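Local coordinates for protein putative secreted lipase (Streptomyces sp. W007, PDB 5H6B) that probably hydrolyses the ester bonds of triacylglycerols as a secreted, thermostable lipase of the alpha/beta-hydrolase superfamily from a marine Streptomyces, at residues A[76-80]-A[164-170]; A[137-143]-A[169-173]; A[22-28]-A[56-60]. All coordinates share one frame; numbering follows the deposited sequence.

Interaction 1: A[76-80]-A[164-170]; sequences GLGPI and TPGLADQ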
loop_
_atom_site.group_PDB
_atom_site.type_symbol
_atom_site.label_atom_id
_atom_site.label_comp_id
_atom_site.label_asym_id
_atom_site.label_seq_id
_atom_site.Cartn_x
_atom_site.Cartn_y
_atom_site.Cartn_z
ATOM N N GLY A 76 10.475 -2.080 -5.931
ATOM C CA GLY A 76 9.582 -3.228 -5.945
ATOM C C GLY A 76 10.015 -4.306 -6.914
ATOM O O GLY A 76 9.173 -5.042 -7.430
ATOM N N LEU A 77 11.323 -4.412 -7.159
ATOM C CA LEU A 77 11.859 -5.360 -8.129
ATOM C C LEU A 77 12.568 -6.577 -7.545
ATOM O O LEU A 77 12.640 -7.607 -8.205
ATOM C CB LEU A 77 12.812 -4.650 -9.082
ATOM C CG LEU A 77 12.211 -3.520 -9.903
ATOM C CD1 LEU A 77 13.276 -2.984 -10.841
ATOM C CD2 LEU A 77 10.982 -3.985 -10.673
ATOM N N GLY A 78 13.093 -6.470 -6.335
ATOM C CA GLY A 78 13.700 -7.603 -5.669
ATOM C C GLY A 78 12.688 -8.587 -5.084
ATOM O O GLY A 78 11.469 -8.374 -5.165
ATOM N N PRO A 79 13.188 -9.686 -4.498
ATOM C CA PRO A 79 12.301 -10.711 -3.963
ATOM C C PRO A 79 11.376 -10.167 -2.889
ATOM O O PRO A 79 11.818 -9.437 -1.998
ATOM C CB PRO A 79 13.266 -11.754 -3.384
ATOM C CG PRO A 79 14.530 -11.571 -4.133
ATOM C CD PRO A 79 14.602 -10.105 -4.465
ATOM N N ILE A 80 10.098 -10.518 -2.971
ATOM C CA ILE A 80 9.104 -9.850 -2.123
ATOM C C ILE A 80 9.262 -10.241 -0.643
ATOM O O ILE A 80 8.974 -9.426 0.239
ATOM C CB ILE A 80 7.657 -10.009 -2.670
ATOM C CG1 ILE A 80 7.614 -9.498 -4.121
ATOM C CG2 ILE A 80 6.661 -9.234 -1.805
ATOM C CD1 ILE A 80 6.253 -9.384 -4.745
ATOM N N THR A 164 12.588 -11.099 -13.302
ATOM C CA THR A 164 12.868 -10.087 -12.265
ATOM C C THR A 164 12.004 -10.502 -11.066
ATOM O O THR A 164 10.805 -10.677 -11.242
ATOM C CB THR A 164 12.569 -8.655 -12.747
ATOM O OG1 THR A 164 13.320 -8.394 -13.939
ATOM C CG2 THR A 164 12.932 -7.629 -11.697
ATOM N N PRO A 165 12.625 -10.755 -9.890
ATOM C CA PRO A 165 11.925 -11.484 -8.811
ATOM C C PRO A 165 10.686 -10.784 -8.240
ATOM O O PRO A 165 9.698 -11.445 -7.986
ATOM C CB PRO A 165 12.999 -11.627 -7.714
ATOM C CG PRO A 165 14.300 -11.437 -8.404
ATOM C CD PRO A 165 14.026 -10.465 -9.517
ATOM N N GLY A 166 10.765 -9.468 -8.034
ATOM C CA GLY A 166 9.613 -8.656 -7.665
ATOM C C GLY A 166 8.411 -8.753 -8.601
ATOM O O GLY A 166 7.285 -8.565 -8.165
ATOM N N LEU A 167 8.640 -9.048 -9.883
ATOM C CA LEU A 167 7.556 -9.295 -10.830
ATOM C C LEU A 167 7.076 -10.743 -10.815
ATOM O O LEU A 167 5.850 -10.992 -10.812
ATOM C CB LEU A 167 7.964 -8.892 -12.241
ATOM C CG LEU A 167 8.571 -7.492 -12.414
ATOM C CD1 LEU A 167 8.822 -7.247 -13.892
ATOM C CD2 LEU A 167 7.695 -6.396 -11.831
ATOM N N ALA A 168 8.016 -11.700 -10.802
ATOM C CA ALA A 168 7.652 -13.122 -10.853
ATOM C C ALA A 168 6.922 -13.569 -9.586
ATOM O O ALA A 168 6.014 -14.394 -9.651
ATOM C CB ALA A 168 8.886 -14.000 -11.108
ATOM N N ASP A 169 7.336 -13.018 -8.446
ATOM C CA ASP A 169 6.694 -13.263 -7.166
ATOM C C ASP A 169 5.234 -12.776 -7.103
ATOM O O ASP A 169 4.466 -13.277 -6.297
ATOM C CB ASP A 169 7.490 -12.595 -6.016
ATOM C CG ASP A 169 8.752 -13.367 -5.614
ATOM O OD1 ASP A 169 8.995 -14.477 -6.123
ATOM O OD2 ASP A 169 9.516 -12.855 -4.764
ATOM N N GLN A 170 4.860 -11.793 -7.919
ATOM C CA GLN A 170 3.471 -11.319 -7.969
ATOM C C GLN A 170 2.548 -12.183 -8.846
ATOM O O GLN A 170 1.338 -11.950 -8.851
ATOM C CB GLN A 170 3.402 -9.855 -8.429
ATOM C CG GLN A 170 4.082 -8.889 -7.473
ATOM C CD GLN A 170 4.002 -7.442 -7.936
ATOM O OE1 GLN A 170 4.983 -6.849 -8.393
ATOM N NE2 GLN A 170 2.838 -6.886 -7.839
#
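Buried loop-to-helix packing, fastened by two backbone-donated hydrogen bonds, joins residues 76-80, which lead into helix 80-98, to the short helix 165-168 and the turn behind it. Near the start of that helix, Gly166 N donates to Leu77 O at 2.6 Å, from above the carbonyl plane and 59° out of it. The two backbones are so close here that Gly166 CA lies 3.1 Å from Gly78 O; a side chain at Gly166 would run into the carbonyl oxygen of Gly76 and the carbonyl carbon of Leu77. Pro79 and Pro165 lie side by side with their rings pointing the same way, Pro79 CG 3.9 Å from Pro165 CB. Asp169 closes the other end: the anti lone pair of its OD2 receives Ile80 N over 3.0 Å, almost straight at 170°, and so holds the first turn of helix 80-98. The CG of Asp169 stands beside its own backbone N (chi1 -77°), which sends the carboxylate past Ile80 in the opposite direction to the isoleucine chain. Asp169 CB itself packs 3.6 Å from Ile80 CG1. Beyond it, Ile80 CD1 reaches Gln170 CG at 3.5 Å, the two chains crossing nearly at right angles. Ile80 also packs on Gln110 and Met113 of helix 110-113 and on Phe176 of helix 175-181, so its side chain lies where these helices meet the loop.

Interaction 2: A[137-143]-A[169-173]; sequences DNHGTTL and DQVAG. With ZN (zinc ion), chain D.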
loop_
_atom_site.group_PDB
_atom_site.type_symbol
_atom_site.label_atom_id
_atom_site.label_comp_id
_atom_site.label_asym_id
_atom_site.label_seq_id
_atom_site.Cartn_x
_atom_site.Cartn_y
_atom_site.Cartn_z
ATOM N N ASP A 137 -2.564 -6.173 -5.103
ATOM C CA ASP A 137 -2.688 -7.494 -5.754
ATOM C C ASP A 137 -2.595 -8.639 -4.753
ATOM O O ASP A 137 -1.659 -9.449 -4.783
ATOM C CB ASP A 137 -1.730 -7.669 -6.938
ATOM C CG ASP A 137 -0.241 -7.516 -6.571
ATOM O OD1 ASP A 137 0.143 -6.850 -5.579
ATOM O OD2 ASP A 137 0.551 -8.065 -7.345
ATOM N N ASN A 138 -3.624 -8.751 -3.908
ATOM C CA ASN A 138 -3.568 -9.637 -2.714
ATOM C C ASN A 138 -3.531 -11.142 -3.024
ATOM O O ASN A 138 -3.073 -11.930 -2.184
ATOM C CB ASN A 138 -4.688 -9.294 -1.711
ATOM C CG ASN A 138 -4.315 -8.122 -0.801
ATOM O OD1 ASN A 138 -3.239 -8.124 -0.211
ATOM N ND2 ASN A 138 -5.212 -7.140 -0.656
ATOM N N HIS A 139 -4.011 -11.522 -4.212
ATOM C CA HIS A 139 -3.844 -12.886 -4.741
ATOM C C HIS A 139 -3.103 -12.891 -6.071
ATOM O O HIS A 139 -3.322 -13.752 -6.920
ATOM C CB HIS A 139 -5.204 -13.580 -4.833
ATOM C CG HIS A 139 -5.984 -13.427 -3.577
ATOM N ND1 HIS A 139 -6.789 -12.339 -3.348
ATOM C CD2 HIS A 139 -5.977 -14.139 -2.433
ATOM C CE1 HIS A 139 -7.297 -12.418 -2.139
ATOM N NE2 HIS A 139 -6.823 -13.500 -1.566
ATOM N N GLY A 140 -2.187 -11.939 -6.212
ATOM C CA GLY A 140 -1.297 -11.895 -7.336
ATOM C C GLY A 140 -1.988 -11.372 -8.555
ATOM O O GLY A 140 -3.099 -10.880 -8.463
ATOM N N THR A 141 -1.304 -11.491 -9.686
ATOM C CA THR A 141 -1.752 -10.967 -10.975
ATOM C C THR A 141 -1.047 -11.776 -12.084
ATOM O O THR A 141 -0.625 -12.902 -11.836
ATOM C CB THR A 141 -1.463 -9.449 -11.072
ATOM O OG1 THR A 141 -1.919 -8.946 -12.323
ATOM C CG2 THR A 141 0.046 -9.124 -10.939
ATOM N N THR A 142 -0.922 -11.221 -13.287
ATOM C CA THR A 142 -0.144 -11.845 -14.371
ATOM C C THR A 142 1.001 -10.938 -14.828
ATOM O O THR A 142 0.977 -9.703 -14.623
ATOM C CB THR A 142 -1.032 -12.180 -15.592
ATOM O OG1 THR A 142 -1.510 -10.973 -16.191
ATOM C CG2 THR A 142 -2.238 -13.040 -15.175
ATOM N N LEU A 143 2.004 -11.557 -15.456
ATOM C CA LEU A 143 3.101 -10.804 -16.059
ATOM C C LEU A 143 2.567 -9.827 -17.108
ATOM O O LEU A 143 3.072 -8.708 -17.214
ATOM C CB LEU A 143 4.169 -11.726 -16.655
ATOM C CG LEU A 143 5.040 -12.482 -15.649
ATOM C CD1 LEU A 143 5.890 -13.511 -16.376
ATOM C CD2 LEU A 143 5.921 -11.539 -14.838
ATOM N N ASP A 169 7.336 -13.018 -8.446
ATOM C CA ASP A 169 6.694 -13.263 -7.166
ATOM C C ASP A 169 5.234 -12.776 -7.103
ATOM O O ASP A 169 4.466 -13.277 -6.297
ATOM C CB ASP A 169 7.490 -12.595 -6.016
ATOM C CG ASP A 169 8.752 -13.367 -5.614
ATOM O OD1 ASP A 169 8.995 -14.477 -6.123
ATOM O OD2 ASP A 169 9.516 -12.855 -4.764
ATOM N N GLN A 170 4.860 -11.793 -7.919
ATOM C CA GLN A 170 3.471 -11.319 -7.969
ATOM C C GLN A 170 2.548 -12.183 -8.846
ATOM O O GLN A 170 1.338 -11.950 -8.851
ATOM C CB GLN A 170 3.402 -9.855 -8.429
ATOM C CG GLN A 170 4.082 -8.889 -7.473
ATOM C CD GLN A 170 4.002 -7.442 -7.936
ATOM O OE1 GLN A 170 4.983 -6.849 -8.393
ATOM N NE2 GLN A 170 2.838 -6.886 -7.839
ATOM N N VAL A 171 3.088 -13.157 -9.580
ATOM C CA VAL A 171 2.263 -13.927 -10.523
ATOM C C VAL A 171 1.369 -14.887 -9.741
ATOM O O VAL A 171 1.854 -15.597 -8.863
ATOM C CB VAL A 171 3.128 -14.653 -11.595
ATOM C CG1 VAL A 171 2.299 -15.600 -12.476
ATOM C CG2 VAL A 171 3.802 -13.623 -12.479
ATOM N N ALA A 172 0.063 -14.875 -10.018
ATOM C CA ALA A 172 -0.861 -15.817 -9.342
ATOM C C ALA A 172 -0.374 -17.229 -9.621
ATOM O O ALA A 172 -0.121 -17.573 -10.779
ATOM C CB ALA A 172 -2.291 -15.648 -9.829
ATOM N N GLY A 173 -0.175 -18.002 -8.555
ATOM C CA GLY A 173 0.362 -19.364 -8.641
ATOM C C GLY A 173 1.859 -19.476 -8.392
ATOM O O GLY A 173 2.390 -20.585 -8.346
HETATM ZN ZN ZN D . -7.682 -14.951 -0.067
#
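Thr141 and Val171 form a single beta bridge of parallel type, in which the backbone of Thr141 is bonded to the residues before and after Val171. Thr141 N donates to Gln170 O at 2.8 Å, and Ala172 N returns a bond to Thr141 O, also 2.8 Å. The CA of Val171 adds a C-H...O contact to the same Thr141 O at 3.3 Å. From there the valine can be followed outward. Its CB stays 4.1 Å from Thr141 O, and CG1 remains close to that oxygen as well. CG2 is placed beside the backbone N because CG1 is anti to it (chi1 173°); the Val171 and Leu143 side chains cross at about a right angle, with Val171 CG2 meeting Leu143 CG at 3.6 Å and CD2 of the leucine a little farther off. On the approach to the bridge, Gly140 has a positive phi, and a CB there would clash with Gln170 O. Still earlier, the Asp137 side chain lies athwart the Gln170 chain, its OD2 3.5 Å from Gln170 CB and 2.6 Å from Gln170 NE2, with the carboxylate and amide planes 76° apart. An alanine in place of Asp137 would probably open a gap along the buried Gln170 chain and, with the carboxylate beside it lost, leave the amide freer to turn. His139 points its CB away from 169-173: its NE2 binds zinc at 2.3 Å, a site shared with Asp185, while ND1 bonds Thr208 O. Together these contacts make an isolated bridge between two connecting loops of an alpha/beta-hydrolase fold, one following strand 128-134, an inner strand of the parallel sheet, and carrying a zinc ligand.

Interaction 3: A[22-28]-A[56-60]; sequences CKPSAAH and RGYCV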
loop_
_atom_site.group_PDB
_atom_site.type_symbol
_atom_site.label_atom_id
_atom_site.label_comp_id
_atom_site.label_asym_id
_atom_site.label_seq_id
_atom_site.Cartn_x
_atom_site.Cartn_y
_atom_site.Cartn_z
ATOM N N CYS A 22 9.019 13.699 14.657
ATOM C CA CYS A 22 7.559 13.750 14.766
ATOM C C CYS A 22 7.063 12.842 15.896
ATOM O O CYS A 22 7.592 11.735 16.104
ATOM C CB CYS A 22 6.869 13.365 13.439
ATOM S SG CYS A 22 5.187 14.011 13.241
ATOM N N LYS A 23 6.075 13.356 16.633
ATOM C CA LYS A 23 5.456 12.670 17.768
ATOM C C LYS A 23 3.942 12.681 17.540
ATOM O O LYS A 23 3.326 13.757 17.554
ATOM C CB LYS A 23 5.818 13.351 19.105
ATOM C CG LYS A 23 6.872 12.608 19.926
ATOM C CD LYS A 23 8.289 12.802 19.396
ATOM C CE LYS A 23 9.199 11.667 19.845
ATOM N NZ LYS A 23 10.593 11.846 19.349
ATOM N N PRO A 24 3.346 11.496 17.288
ATOM C CA PRO A 24 1.911 11.396 17.012
ATOM C C PRO A 24 1.065 12.054 18.099
ATOM O O PRO A 24 1.283 11.789 19.279
ATOM C CB PRO A 24 1.658 9.883 16.993
ATOM C CG PRO A 24 2.953 9.277 16.635
ATOM C CD PRO A 24 4.024 10.189 17.153
ATOM N N SER A 25 0.116 12.893 17.697
ATOM C CA SER A 25 -0.759 13.571 18.636
ATOM C C SER A 25 -1.786 12.603 19.229
ATOM O O SER A 25 -1.806 11.408 18.906
ATOM C CB SER A 25 -1.467 14.710 17.939
ATOM O OG SER A 25 -2.417 14.181 17.055
ATOM N N ALA A 26 -2.621 13.118 20.125
ATOM C CA ALA A 26 -3.656 12.303 20.738
ATOM C C ALA A 26 -4.793 12.064 19.736
ATOM O O ALA A 26 -5.392 10.993 19.733
ATOM C CB ALA A 26 -4.166 12.944 22.028
ATOM N N ALA A 27 -5.080 13.048 18.882
ATOM C CA ALA A 27 -6.048 12.863 17.792
ATOM C C ALA A 27 -5.609 11.780 16.777
ATOM O O ALA A 27 -6.447 11.050 16.255
ATOM C CB ALA A 27 -6.305 14.183 17.085
ATOM N N HIS A 28 -4.304 11.681 16.516
ATOM C CA HIS A 28 -3.754 10.704 15.580
ATOM C C HIS A 28 -2.522 10.068 16.201
ATOM O O HIS A 28 -1.393 10.421 15.879
ATOM C CB HIS A 28 -3.448 11.376 14.247
ATOM C CG HIS A 28 -4.644 12.041 13.643
ATOM N ND1 HIS A 28 -5.764 11.338 13.259
ATOM C CD2 HIS A 28 -4.914 13.344 13.398
ATOM C CE1 HIS A 28 -6.665 12.174 12.777
ATOM N NE2 HIS A 28 -6.175 13.400 12.850
ATOM N N ARG A 56 -3.915 16.689 7.642
ATOM C CA ARG A 56 -4.880 16.171 8.603
ATOM C C ARG A 56 -4.230 15.739 9.932
ATOM O O ARG A 56 -4.878 15.105 10.763
ATOM C CB ARG A 56 -5.669 15.036 7.948
ATOM C CG ARG A 56 -6.573 15.557 6.840
ATOM C CD ARG A 56 -6.987 14.498 5.839
ATOM N NE ARG A 56 -8.025 15.029 4.952
ATOM C CZ ARG A 56 -7.828 15.870 3.934
ATOM N NH1 ARG A 56 -6.604 16.301 3.598
ATOM N NH2 ARG A 56 -8.878 16.282 3.231
ATOM N N GLY A 57 -2.955 16.095 10.127
ATOM C CA GLY A 57 -2.272 15.982 11.417
ATOM C C GLY A 57 -1.558 14.683 11.737
ATOM O O GLY A 57 -1.290 14.414 12.898
ATOM N N TYR A 58 -1.240 13.883 10.723
ATOM C CA TYR A 58 -0.512 12.628 10.924
ATOM C C TYR A 58 0.991 12.841 10.794
ATOM O O TYR A 58 1.442 13.681 9.996
ATOM C CB TYR A 58 -0.947 11.570 9.891
ATOM C CG TYR A 58 -2.386 11.094 10.027
ATOM C CD1 TYR A 58 -3.433 11.793 9.422
ATOM C CD2 TYR A 58 -2.697 9.940 10.748
ATOM C CE1 TYR A 58 -4.744 11.365 9.536
ATOM C CE2 TYR A 58 -4.015 9.509 10.877
ATOM C CZ TYR A 58 -5.026 10.219 10.262
ATOM O OH TYR A 58 -6.323 9.805 10.369
ATOM N N CYS A 59 1.747 12.077 11.580
ATOM C CA CYS A 59 3.167 11.804 11.335
ATOM C C CYS A 59 3.256 10.699 10.277
ATOM O O CYS A 59 2.835 9.562 10.539
ATOM C CB CYS A 59 3.857 11.323 12.622
ATOM S SG CYS A 59 3.901 12.551 13.955
ATOM N N VAL A 60 3.783 11.030 9.095
ATOM C CA VAL A 60 3.787 10.120 7.932
ATOM C C VAL A 60 5.232 9.705 7.619
ATOM O O VAL A 60 6.160 10.494 7.757
ATOM C CB VAL A 60 3.120 10.791 6.705
ATOM C CG1 VAL A 60 3.084 9.851 5.503
ATOM C CG2 VAL A 60 1.720 11.268 7.060
#
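Ser25 OG accepts the backbone N-H of His28 at 3.2 Å, an ST motif that curls the loop 22-28 and helps set His28 against residues 56-60. Those residues leave helix 49-54 through a Schellman motif, with Gly57 at positive phi as its C-prime residue, and enter strand 59-63 of the parallel alpha/beta-hydrolase sheet. His28 and Tyr58 make an oblique ring pair, His28 CG over one face of the tyrosine toward its rim, with centroids 4.0 Å apart and planes inclined by 31°. The nearest approach is His28 ND1 to Tyr58 CZ, 3.3 Å, and His28 CB adds a CH-pi contact over the same ring, 4.2 Å from its centroid. Ala27 CB sits over the imidazole face opposite the tyrosine. Gly57 gives the histidine room: a CB on it would press on His28 CD2. Tyr58 also touches Val32 of the adjoining strand 32-35, so the ring pair sits beside the sheet. At the other end of the contact the link is covalent. Pro24 CD packs 4.0 Å from Cys59 SG. Cys22 SG stands anti to its backbone N (chi1 -157°) and meets Cys59 SG at 2.1 Å in a disulfide with chi3 -77°.

Interactions 1 and 2 are neighbours, with centres 10 Å apart, and share Asp169 and Gln170 along the chain. Only Gln170 has contacts in both, spanning from Ile80 to Asp137, while Asp169 works in interaction 1. They also touch directly, Leu167 O lying 4.1 Å from Leu143 CD2. The side chains of Gln170 and Asp137 lie near, without touching, the GxSxG elbow and the Ser-His-Asp set that probably form the active site. The disulfide of interaction 3 joins loop 22-28 to strand 59-63 on the opposite side of the chain's centre, about 33 Å from interaction 1 and 34 Å from interaction 2 between centres, with nearest atoms about 18 and 20 Å away.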